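PDB 6U7J: beta-glucuronidase from uncultured Clostridium sp., which hydrolyses beta-glucuronide conjugates as a gut microbial glycoside hydrolase family 2 enzyme, reactivating estrogens by removing their glucuronic acid. Local coordinates for the interface of chains A and B and the interface of chains A and C. Sequence-based numbering; all coordinates share one arbitrary frame. Chains: chain A/B/C, Beta-glucuronidase.

Contact 1 joins chain A to chain B and contact 2 joins chain A to chain C, and the centres of their C-alpha atoms lie about 15 Å apart. No residue serves both, yet one stretch of chain A contributes to each in alternation: A:Ile512, A:Leu515 and A:Phe523 turn to chain B, while A:Ala513, A:Gly514, A:His516 and A:Glu525, first in helix 525-540, turn to chain C. A:Leu562, A:Arg564 and A:Val565 join contact 1, residues 579-581 contact 2. Each is part of a two-fold interface. Contact 1 is mainly apolar and contact 2 rests on hydrogen bonds; neighbouring residues thus face two different subunits in the deposited four-chain assembly.

Contact 1: the interface of chains A and B. Residues chain A 512, 515, 523, 562, 564-565; chain B 512, 515, 523, 562, 564-565.
A:Val565 and B:Val565 meet tip to tip on the two-fold axis, CG2 of A:Val565 lying 3.6 Å from CG2 of B:Val565. In each valine CG1 is anti to the backbone N (chi1 -168° in A:Val565, -172° in B:Val565), which points CG2 at its twin and leaves CG1 for the neighbouring side chains. CG1 of B:Val565 packs 3.7 Å from CG1 of A:Ile512, the two side chains crossing at about a right angle. CG1 of B:Val565 also touches CD1 of A:Leu515, at 4.0 Å and a more oblique crossing. With the chains exchanged, A:Val565 fits between B:Ile512 and B:Leu515 in the same way.

Farther out, the phenyl rings flank the valines. A face of A:Phe523 lies under B:Val565, whose CA stands 3.8 Å above the ring plane, displaced toward the rim. Backbone carbonyls form the polar rim: O of B:Leu562 meets CZ of A:Phe523 at the edge, in the ring plane, at 3.5 Å, while O of B:Arg564 sits above the rim, 3.4 Å from CE2 of A:Phe523, on the face that B:Val565 covers. B:Phe523 meets A:Leu562 and A:Arg564 likewise. No nitrogen or oxygen comes within bonding distance across this patch, so packing and apolar burial probably hold it; its residues, both chains summed, hide 274 Å². It probably helps join two subunits of the four-chain assembly.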
ATOM      1  N   ILE A 512      -4.907  -5.514   6.693  1.00 28.03           N
ATOM      2  CA  ILE A 512      -4.567  -4.694   5.537  1.00 25.90           C
ATOM      3  C   ILE A 512      -3.300  -5.278   4.925  1.00 31.87           C
ATOM      4  O   ILE A 512      -2.260  -5.357   5.592  1.00 27.26           O
ATOM      5  CB  ILE A 512      -4.381  -3.217   5.913  1.00 31.19           C
ATOM      6  CG1 ILE A 512      -5.541  -2.715   6.795  1.00 24.38           C
ATOM      7  CG2 ILE A 512      -4.219  -2.364   4.643  1.00 29.52           C
ATOM      8  CD1 ILE A 512      -6.866  -2.699   6.080  1.00 28.28           C
ATOM      9  N   LEU A 515       0.396  -4.051   5.697  1.00 27.40           N
ATOM     10  CA  LEU A 515       0.533  -3.518   7.040  1.00 28.63           C
ATOM     11  C   LEU A 515       1.265  -4.562   7.879  1.00 28.76           C
ATOM     12  O   LEU A 515       0.689  -5.600   8.213  1.00 27.00           O
ATOM     13  CB  LEU A 515      -0.843  -3.181   7.614  1.00 27.03           C
ATOM     14  CG  LEU A 515      -0.869  -2.135   8.740  1.00 36.26           C
ATOM     15  CD1 LEU A 515      -2.304  -1.784   9.099  1.00 35.71           C
ATOM     16  CD2 LEU A 515      -0.140  -2.617   9.963  1.00 29.50           C
ATOM     17  N   PHE A 523      -5.038  -5.464  12.524  1.00 25.45           N
ATOM     18  CA  PHE A 523      -4.975  -5.043  11.129  1.00 26.45           C
ATOM     19  C   PHE A 523      -3.668  -5.439  10.448  1.00 26.03           C
ATOM     20  O   PHE A 523      -3.609  -5.406   9.218  1.00 26.59           O
ATOM     21  CB  PHE A 523      -5.199  -3.534  10.925  1.00 22.01           C
ATOM     22  CG  PHE A 523      -6.546  -3.076  11.359  1.00 27.68           C
ATOM     23  CD1 PHE A 523      -7.661  -3.294  10.549  1.00 26.60           C
ATOM     24  CD2 PHE A 523      -6.716  -2.453  12.591  1.00 26.47           C
ATOM     25  CE1 PHE A 523      -8.925  -2.885  10.959  1.00 29.03           C
ATOM     26  CE2 PHE A 523      -7.976  -2.035  13.013  1.00 29.54           C
ATOM     27  CZ  PHE A 523      -9.079  -2.246  12.203  1.00 31.17           C
ATOM     28  N   LEU A 562     -17.536   2.747   9.811  1.00 28.88           N
ATOM     29  CA  LEU A 562     -16.236   3.172  10.304  1.00 31.34           C
ATOM     30  C   LEU A 562     -15.335   2.007  10.690  1.00 28.74           C
ATOM     31  O   LEU A 562     -14.150   2.235  10.954  1.00 30.09           O
ATOM     32  CB  LEU A 562     -16.408   4.104  11.507  1.00 32.18           C
ATOM     33  CG  LEU A 562     -17.146   5.406  11.245  1.00 36.37           C
ATOM     34  CD1 LEU A 562     -17.024   6.341  12.437  1.00 36.35           C
ATOM     35  CD2 LEU A 562     -16.646   6.060   9.967  1.00 33.86           C
ATOM     36  N   ARG A 564     -15.040  -0.634   8.610  1.00 29.84           N
ATOM     37  CA  ARG A 564     -14.901  -1.352   7.350  1.00 28.31           C
ATOM     38  C   ARG A 564     -14.059  -0.497   6.418  1.00 30.42           C
ATOM     39  O   ARG A 564     -14.563   0.464   5.828  1.00 29.46           O
ATOM     40  CB  ARG A 564     -16.268  -1.650   6.750  1.00 31.88           C
ATOM     41  CG  ARG A 564     -17.112  -2.547   7.618  1.00 31.70           C
ATOM     42  CD  ARG A 564     -18.557  -2.081   7.551  1.00 41.67           C
ATOM     43  NE  ARG A 564     -19.500  -3.018   8.167  1.00 45.78           N
ATOM     44  CZ  ARG A 564     -20.815  -2.820   8.187  1.00 43.43           C
ATOM     45  NH1 ARG A 564     -21.318  -1.725   7.628  1.00 42.05           N
ATOM     46  NH2 ARG A 564     -21.618  -3.696   8.769  1.00 35.21           N
ATOM     47  N   VAL A 565     -12.783  -0.851   6.291  1.00 26.80           N
ATOM     48  CA  VAL A 565     -11.857  -0.163   5.396  1.00 30.00           C
ATOM     49  C   VAL A 565     -12.070  -0.597   3.942  1.00 31.69           C
ATOM     50  O   VAL A 565     -11.468  -1.579   3.492  1.00 29.59           O
ATOM     51  CB  VAL A 565     -10.409  -0.431   5.843  1.00 34.24           C
ATOM     52  CG1 VAL A 565      -9.450   0.502   5.133  1.00 31.12           C
ATOM     53  CG2 VAL A 565     -10.298  -0.281   7.369  1.00 30.92           C
TER
ATOM     54  N   ILE B 512      -6.634   6.215   4.167  1.00 29.12           N
ATOM     55  CA  ILE B 512      -5.528   5.292   3.937  1.00 31.21           C
ATOM     56  C   ILE B 512      -4.800   5.741   2.683  1.00 29.58           C
ATOM     57  O   ILE B 512      -5.374   5.736   1.589  1.00 28.94           O
ATOM     58  CB  ILE B 512      -6.001   3.842   3.790  1.00 32.46           C
ATOM     59  CG1 ILE B 512      -6.898   3.413   4.959  1.00 31.90           C
ATOM     60  CG2 ILE B 512      -4.779   2.925   3.661  1.00 30.69           C
ATOM     61  CD1 ILE B 512      -6.202   3.477   6.340  1.00 30.08           C
ATOM     62  N   LEU B 515      -5.515   4.406  -0.991  1.00 26.85           N
ATOM     63  CA  LEU B 515      -6.885   3.960  -1.199  1.00 29.42           C
ATOM     64  C   LEU B 515      -7.598   4.987  -2.073  1.00 30.75           C
ATOM     65  O   LEU B 515      -7.853   6.110  -1.626  1.00 31.44           O
ATOM     66  CB  LEU B 515      -7.596   3.796   0.139  1.00 26.70           C
ATOM     67  CG  LEU B 515      -8.689   2.736   0.226  1.00 35.24           C
ATOM     68  CD1 LEU B 515      -9.184   2.601   1.654  1.00 32.74           C
ATOM     69  CD2 LEU B 515      -9.837   3.076  -0.688  1.00 35.34           C
ATOM     70  N   PHE B 523     -12.508   6.522   3.811  1.00 28.02           N
ATOM     71  CA  PHE B 523     -11.141   5.977   3.874  1.00 27.53           C
ATOM     72  C   PHE B 523     -10.346   6.240   2.603  1.00 27.41           C
ATOM     73  O   PHE B 523      -9.121   6.133   2.609  1.00 28.85           O
ATOM     74  CB  PHE B 523     -11.118   4.477   4.178  1.00 28.57           C
ATOM     75  CG  PHE B 523     -11.595   4.138   5.555  1.00 32.99           C
ATOM     76  CD1 PHE B 523     -10.831   4.471   6.665  1.00 29.05           C
ATOM     77  CD2 PHE B 523     -12.811   3.490   5.748  1.00 29.87           C
ATOM     78  CE1 PHE B 523     -11.272   4.166   7.953  1.00 28.68           C
ATOM     79  CE2 PHE B 523     -13.256   3.197   7.031  1.00 28.55           C
ATOM     80  CZ  PHE B 523     -12.478   3.529   8.130  1.00 29.01           C
ATOM     81  N   LEU B 562     -10.998  -1.160  16.980  1.00 24.62           N
ATOM     82  CA  LEU B 562     -11.439  -1.629  15.665  1.00 29.21           C
ATOM     83  C   LEU B 562     -11.707  -0.502  14.664  1.00 32.58           C
ATOM     84  O   LEU B 562     -11.978  -0.785  13.485  1.00 32.58           O
ATOM     85  CB  LEU B 562     -12.688  -2.489  15.833  1.00 27.39           C
ATOM     86  CG  LEU B 562     -12.506  -3.762  16.678  1.00 32.02           C
ATOM     87  CD1 LEU B 562     -13.587  -4.794  16.376  1.00 33.94           C
ATOM     88  CD2 LEU B 562     -11.156  -4.386  16.467  1.00 31.04           C
ATOM     89  N   ARG B 564      -9.388   1.996  14.347  1.00 26.20           N
ATOM     90  CA  ARG B 564      -8.075   2.641  14.296  1.00 28.04           C
ATOM     91  C   ARG B 564      -7.114   1.732  13.524  1.00 30.86           C
ATOM     92  O   ARG B 564      -6.538   0.804  14.102  1.00 31.93           O
ATOM     93  CB  ARG B 564      -7.588   2.922  15.720  1.00 30.99           C
ATOM     94  CG  ARG B 564      -8.442   3.974  16.505  1.00 31.85           C
ATOM     95  CD  ARG B 564      -8.389   5.358  15.810  1.00 41.66           C
ATOM     96  NE  ARG B 564      -8.963   6.489  16.567  1.00 46.80           N
ATOM     97  CZ  ARG B 564      -9.953   7.265  16.116  1.00 44.56           C
ATOM     98  NH1 ARG B 564     -10.498   7.020  14.924  1.00 44.71           N
ATOM     99  NH2 ARG B 564     -10.405   8.273  16.849  1.00 42.39           N
ATOM    100  N   VAL B 565      -6.952   1.975  12.220  1.00 27.97           N
ATOM    101  CA  VAL B 565      -6.108   1.136  11.356  1.00 29.73           C
ATOM    102  C   VAL B 565      -4.647   1.484  11.638  1.00 27.15           C
ATOM    103  O   VAL B 565      -4.103   2.422  11.062  1.00 28.82           O
ATOM    104  CB  VAL B 565      -6.451   1.310   9.871  1.00 31.75           C
ATOM    105  CG1 VAL B 565      -5.704   0.287   9.028  1.00 28.56           C
ATOM    106  CG2 VAL B 565      -7.948   1.147   9.625  1.00 29.00           C
TER

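Contact 2: the interface of chains A and C. Residues chain A 513-514, 516, 525, 579-581; chain C 514, 516, 525, 581.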
ATOM      1  N   ALA A 513      -3.395  -5.723   3.666  1.00 27.52           N
ATOM      2  CA  ALA A 513      -2.219  -6.214   2.954  1.00 32.07           C
ATOM      3  C   ALA A 513      -1.121  -5.157   2.980  1.00 29.66           C
ATOM      4  O   ALA A 513      -1.362  -3.991   2.662  1.00 30.73           O
ATOM      5  CB  ALA A 513      -2.595  -6.576   1.506  1.00 30.68           C
ATOM      6  N   GLY A 514       0.081  -5.552   3.392  1.00 25.72           N
ATOM      7  CA  GLY A 514       1.175  -4.612   3.463  1.00 27.03           C
ATOM      8  C   GLY A 514       1.359  -3.926   4.791  1.00 29.99           C
ATOM      9  O   GLY A 514       2.384  -3.260   4.988  1.00 28.22           O
ATOM     10  N   HIS A 516       2.536  -4.292   8.203  1.00 27.60           N
ATOM     11  CA  HIS A 516       3.379  -5.161   9.018  1.00 28.50           C
ATOM     12  C   HIS A 516       3.769  -4.432  10.298  1.00 30.10           C
ATOM     13  O   HIS A 516       4.011  -3.226  10.276  1.00 25.85           O
ATOM     14  CB  HIS A 516       4.687  -5.565   8.297  1.00 29.95           C
ATOM     15  CG  HIS A 516       4.496  -6.287   6.997  1.00 26.30           C
ATOM     16  ND1 HIS A 516       4.341  -7.656   6.917  1.00 31.21           N
ATOM     17  CD2 HIS A 516       4.488  -5.833   5.719  1.00 30.32           C
ATOM     18  CE1 HIS A 516       4.229  -8.010   5.646  1.00 34.04           C
ATOM     19  NE2 HIS A 516       4.305  -6.920   4.899  1.00 31.82           N
ATOM     20  N   GLU A 525      -0.653  -8.021   9.062  1.00 25.41           N
ATOM     21  CA  GLU A 525      -0.630  -9.374   8.521  1.00 26.68           C
ATOM     22  C   GLU A 525      -0.190 -10.383   9.574  1.00 24.52           C
ATOM     23  O   GLU A 525      -0.743 -11.484   9.661  1.00 24.69           O
ATOM     24  CB  GLU A 525       0.288  -9.426   7.297  1.00 25.59           C
ATOM     25  CG  GLU A 525      -0.268  -8.704   6.078  1.00 31.53           C
ATOM     26  CD  GLU A 525       0.445  -9.090   4.779  1.00 35.04           C
ATOM     27  OE1 GLU A 525       0.935 -10.241   4.675  1.00 32.27           O
ATOM     28  OE2 GLU A 525       0.519  -8.232   3.868  1.00 31.16           O
ATOM     29  N   PRO A 579      -2.620 -14.062  -1.944  1.00 28.45           N
ATOM     30  CA  PRO A 579      -2.590 -14.441  -0.531  1.00 27.43           C
ATOM     31  C   PRO A 579      -1.937 -13.389   0.343  1.00 26.00           C
ATOM     32  O   PRO A 579      -0.931 -12.782  -0.032  1.00 27.56           O
ATOM     33  CB  PRO A 579      -1.748 -15.719  -0.539  1.00 23.52           C
ATOM     34  CG  PRO A 579      -0.844 -15.541  -1.695  1.00 24.46           C
ATOM     35  CD  PRO A 579      -1.710 -14.901  -2.749  1.00 24.91           C
ATOM     36  N   LYS A 580      -2.498 -13.203   1.535  1.00 27.35           N
ATOM     37  CA  LYS A 580      -1.765 -12.516   2.591  1.00 25.93           C
ATOM     38  C   LYS A 580      -0.901 -13.534   3.335  1.00 27.14           C
ATOM     39  O   LYS A 580      -1.016 -14.746   3.121  1.00 26.39           O
ATOM     40  CB  LYS A 580      -2.717 -11.807   3.557  1.00 27.35           C
ATOM     41  CG  LYS A 580      -3.642 -10.773   2.902  1.00 27.27           C
ATOM     42  CD  LYS A 580      -4.775 -10.340   3.867  1.00 30.75           C
ATOM     43  CE  LYS A 580      -5.909  -9.582   3.133  1.00 27.49           C
ATOM     44  NZ  LYS A 580      -7.130  -9.354   3.992  1.00 25.80           N
ATOM     45  N   THR A 581      -0.056 -13.027   4.242  1.00 30.11           N
ATOM     46  CA  THR A 581       0.911 -13.870   4.950  1.00 30.22           C
ATOM     47  C   THR A 581       0.259 -15.089   5.585  1.00 25.78           C
ATOM     48  O   THR A 581       0.790 -16.199   5.500  1.00 25.62           O
ATOM     49  CB  THR A 581       1.638 -13.070   6.044  1.00 30.71           C
ATOM     50  OG1 THR A 581       2.292 -11.937   5.478  1.00 31.99           O
ATOM     51  CG2 THR A 581       2.677 -13.963   6.774  1.00 31.27           C
TER
ATOM     52  N   GLY C 514       3.552  -5.340   0.942  1.00 26.63           N
ATOM     53  CA  GLY C 514       2.172  -5.469   0.534  1.00 27.37           C
ATOM     54  C   GLY C 514       1.949  -6.059  -0.842  1.00 28.46           C
ATOM     55  O   GLY C 514       0.809  -6.405  -1.162  1.00 29.44           O
ATOM     56  N   HIS C 516       1.855  -8.996  -2.948  1.00 24.62           N
ATOM     57  CA  HIS C 516       1.782 -10.444  -2.829  1.00 25.72           C
ATOM     58  C   HIS C 516       1.357 -11.042  -4.162  1.00 29.62           C
ATOM     59  O   HIS C 516       0.549 -10.453  -4.882  1.00 25.94           O
ATOM     60  CB  HIS C 516       0.762 -10.883  -1.776  1.00 27.10           C
ATOM     61  CG  HIS C 516       1.039 -10.396  -0.389  1.00 31.48           C
ATOM     62  ND1 HIS C 516       1.858 -11.072   0.487  1.00 31.14           N
ATOM     63  CD2 HIS C 516       0.565  -9.325   0.290  1.00 30.96           C
ATOM     64  CE1 HIS C 516       1.893 -10.427   1.639  1.00 34.11           C
ATOM     65  NE2 HIS C 516       1.117  -9.362   1.544  1.00 31.43           N
ATOM     66  N   GLU C 525       6.665 -10.089  -1.854  1.00 19.78           N
ATOM     67  CA  GLU C 525       7.272 -10.499  -0.592  1.00 27.61           C
ATOM     68  C   GLU C 525       7.631 -11.976  -0.621  1.00 28.82           C
ATOM     69  O   GLU C 525       8.640 -12.387  -0.034  1.00 27.71           O
ATOM     70  CB  GLU C 525       6.322 -10.202   0.577  1.00 27.53           C
ATOM     71  CG  GLU C 525       6.130  -8.713   0.871  1.00 28.53           C
ATOM     72  CD  GLU C 525       5.421  -8.454   2.193  1.00 32.55           C
ATOM     73  OE1 GLU C 525       5.612  -9.262   3.138  1.00 31.62           O
ATOM     74  OE2 GLU C 525       4.679  -7.438   2.290  1.00 30.21           O
ATOM     75  N   THR C 581       7.681 -10.140   4.952  1.00 28.01           N
ATOM     76  CA  THR C 581       7.498 -11.588   5.094  1.00 28.10           C
ATOM     77  C   THR C 581       8.814 -12.333   5.313  1.00 26.17           C
ATOM     78  O   THR C 581       8.922 -13.170   6.213  1.00 25.13           O
ATOM     79  CB  THR C 581       6.812 -12.149   3.846  1.00 34.61           C
ATOM     80  OG1 THR C 581       5.471 -11.656   3.765  1.00 35.12           O
ATOM     81  CG2 THR C 581       6.820 -13.695   3.862  1.00 31.72           C
TER
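In A:His516, and likewise in C:His516, CG is anti to the carbonyl carbon (chi1 -59° in A:His516), and in A:Glu525 and C:Glu525 the chain runs extended beyond CG, which brings imidazole and carboxylate tip to tip across the two-fold axis. This reciprocal histidine-glutamate pair joins two copies of the family 2 glycoside hydrolase. NE2 of A:His516 donates to OE2 of C:Glu525 at 2.7 Å, with 153° at the hydrogen. The acceptor lies near the ring plane and is met on its syn side, the ring and carboxylate planes being 46° apart; the twin bond matches it closely.

Each carboxylate is positioned from within its own chain. The backbone N of A:Gly514 gives OE2 of A:Glu525 a nearly straight bond of 2.8 Å to the anti lone pair, so that oxygen accepts from both chains. OE1 of A:Glu525 takes the backbone N of A:Thr581, the first residue of helix 581-592, at 3.0 Å from above the carboxylate plane. OE2 of A:Glu525 and OE2 of C:Glu525 are 4.5 Å apart, so like charges would repel; the histidine bonds and the N-terminal end of helix 581-592, facing OE1, may offset this. In chain C, OG1 and N of C:Thr581 reach OE1 of C:Glu525 from opposite faces of its plane. CA of A:Lys580 stands 4.3 Å above the plane of the C:His516 ring, over its centre.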